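Local coordinates for protein DnaJ homolog subfamily C member 10 (Mus musculus, PDB 3APQ) that reduces disulfide bonds in the endoplasmic reticulum, serving both the correct folding of proteins and the degradation of misfolded ones, at residues K164-N167 with S168-S171. Numbering follows the deposited sequence.
Sequences KGVN and SYPS
V166 and Y169 meet in the cis-proline loop of the thioredoxin fold, the turn that runs from helix 158-163 into strand 171-175 and lies against the redox-active CxxC cysteines C126 and C129. The helix stops in a Schellman motif: G165, at positive phi, sends its N back to R162 O, and V166 N returns to C161 O. V166 CG1, set anti to the backbone N (chi1 176°), reaches toward the following residues and packs 3.8 Å from Y169 CE1. It approaches the phenol obliquely, and the two side chains cross at about a right angle. The same methyl, V166 CG1, sits 3.6 Å from S168 O and 3.9 Å from S171 CB, so one branch of the valine touches three residues of the turn; V166 also packs on C161 and F121. Y169 holds CG beside its own backbone N (chi1 -44°), which swings the ring back along the chain to V166, and the Y169 side chain also touches C126, C129 and C154. The peptide between Y169 and P170 is cis, and P170 lies against H128, C129 and L132 of the active-site helix. Beyond it, S171 enters the strand, its backbone paired with F121, and S171 OG donates to S168 O at 2.9 Å, tying the start of the strand to the turn three residues earlier. With the hydroxyl gone, as in an alanine at this position, S168 O would probably lose this donor and the link from strand to loop would weaken. A water bridges the two segments, accepting from N167 N at 2.8 Å and bonding S168 OG at 3.1 Å. S171 OG comes to S168 O from above the carbonyl plane, 42° out of it, and not along a lone pair.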
ATOM      1  N   LYS A 164      -8.833  12.883  -3.371  1.00 25.19           N
ATOM      2  CA  LYS A 164      -8.174  13.691  -2.364  1.00 27.00           C
ATOM      3  C   LYS A 164      -7.309  14.790  -2.963  1.00 28.04           C
ATOM      4  O   LYS A 164      -6.490  15.425  -2.240  1.00 28.76           O
ATOM      5  CB  LYS A 164      -7.366  12.803  -1.425  1.00 26.81           C
ATOM      6  CG  LYS A 164      -8.194  11.693  -0.790  1.00 27.52           C
ATOM      7  CD  LYS A 164      -9.380  12.303   0.003  1.00 28.61           C
ATOM      8  CE  LYS A 164     -10.446  11.242   0.320  1.00 32.53           C
ATOM      9  NZ  LYS A 164     -11.708  11.845   0.903  1.00 31.87           N
ATOM     10  N   GLY A 165      -7.501  15.026  -4.252  1.00 27.89           N
ATOM     11  CA  GLY A 165      -6.774  16.066  -4.980  1.00 29.99           C
ATOM     12  C   GLY A 165      -5.282  15.767  -5.064  1.00 29.23           C
ATOM     13  O   GLY A 165      -4.453  16.671  -4.883  1.00 29.19           O
ATOM     14  N   VAL A 166      -4.952  14.492  -5.284  1.00 27.73           N
ATOM     15  CA  VAL A 166      -3.584  14.052  -5.498  1.00 27.30           C
ATOM     16  C   VAL A 166      -3.350  13.677  -6.973  1.00 28.70           C
ATOM     17  O   VAL A 166      -3.827  12.641  -7.435  1.00 29.14           O
ATOM     18  CB  VAL A 166      -3.267  12.800  -4.661  1.00 26.46           C
ATOM     19  CG1 VAL A 166      -1.850  12.336  -5.000  1.00 24.74           C
ATOM     20  CG2 VAL A 166      -3.402  13.105  -3.160  1.00 26.31           C
ATOM     21  N   ASN A 167      -2.571  14.483  -7.683  1.00 30.65           N
ATOM     22  CA  ASN A 167      -2.288  14.209  -9.112  1.00 33.02           C
ATOM     23  C   ASN A 167      -0.806  14.106  -9.435  1.00 31.98           C
ATOM     24  O   ASN A 167      -0.456  14.020 -10.612  1.00 33.07           O
ATOM     25  CB  ASN A 167      -2.916  15.273 -10.038  1.00 35.84           C
ATOM     26  CG  ASN A 167      -3.073  16.654  -9.345  1.00 41.49           C
ATOM     27  OD1 ASN A 167      -4.206  17.105  -9.079  1.00 44.92           O
ATOM     28  ND2 ASN A 167      -1.931  17.307  -9.020  1.00 44.33           N
ATOM     29  N   SER A 168       0.051  14.166  -8.405  1.00 28.30           N
ATOM     30  CA  SER A 168       1.489  14.086  -8.603  1.00 25.09           C
ATOM     31  C   SER A 168       2.031  13.463  -7.302  1.00 22.61           C
ATOM     32  O   SER A 168       1.323  13.441  -6.283  1.00 20.24           O
ATOM     33  CB  SER A 168       2.060  15.452  -8.880  1.00 26.73           C
ATOM     34  OG  SER A 168       1.949  16.250  -7.718  1.00 28.44           O
ATOM     35  N   TYR A 169       3.230  12.881  -7.368  1.00 19.34           N
ATOM     36  CA  TYR A 169       3.707  12.022  -6.282  1.00 17.35           C
ATOM     37  C   TYR A 169       5.159  12.346  -5.989  1.00 16.05           C
ATOM     38  O   TYR A 169       5.902  12.721  -6.881  1.00 17.41           O
ATOM     39  CB  TYR A 169       3.553  10.559  -6.697  1.00 17.44           C
ATOM     40  CG  TYR A 169       2.230  10.312  -7.348  1.00 19.00           C
ATOM     41  CD1 TYR A 169       1.091  10.033  -6.583  1.00 22.16           C
ATOM     42  CD2 TYR A 169       2.100  10.404  -8.725  1.00 23.90           C
ATOM     43  CE1 TYR A 169      -0.134   9.806  -7.199  1.00 24.05           C
ATOM     44  CE2 TYR A 169       0.897  10.200  -9.340  1.00 30.72           C
ATOM     45  CZ  TYR A 169      -0.229   9.903  -8.564  1.00 28.44           C
ATOM     46  OH  TYR A 169      -1.438   9.730  -9.223  1.00 35.30           O
ATOM     47  N   PRO A 170       5.581  12.201  -4.734  1.00 15.96           N
ATOM     48  CA  PRO A 170       4.728  11.911  -3.572  1.00 15.11           C
ATOM     49  C   PRO A 170       3.919  13.135  -3.188  1.00 15.87           C
ATOM     50  O   PRO A 170       4.336  14.270  -3.476  1.00 17.12           O
ATOM     51  CB  PRO A 170       5.745  11.587  -2.451  1.00 14.96           C
ATOM     52  CG  PRO A 170       6.983  12.375  -2.865  1.00 17.21           C
ATOM     53  CD  PRO A 170       7.007  12.381  -4.382  1.00 16.27           C
ATOM     54  N   SER A 171       2.762  12.922  -2.567  1.00 16.19           N
ATOM     55  CA  SER A 171       1.981  14.032  -2.000  1.00 15.32           C
ATOM     56  C   SER A 171       1.738  13.719  -0.536  1.00 15.41           C
ATOM     57  O   SER A 171       1.264  12.635  -0.194  1.00 12.65           O
ATOM     58  CB  SER A 171       0.667  14.246  -2.771  1.00 17.60           C
ATOM     59  OG  SER A 171       0.976  15.006  -3.913  1.00 18.07           O
TER
HETATM   60  O   HOH W   1      -0.839  16.325  -6.454  1.00 40.93           O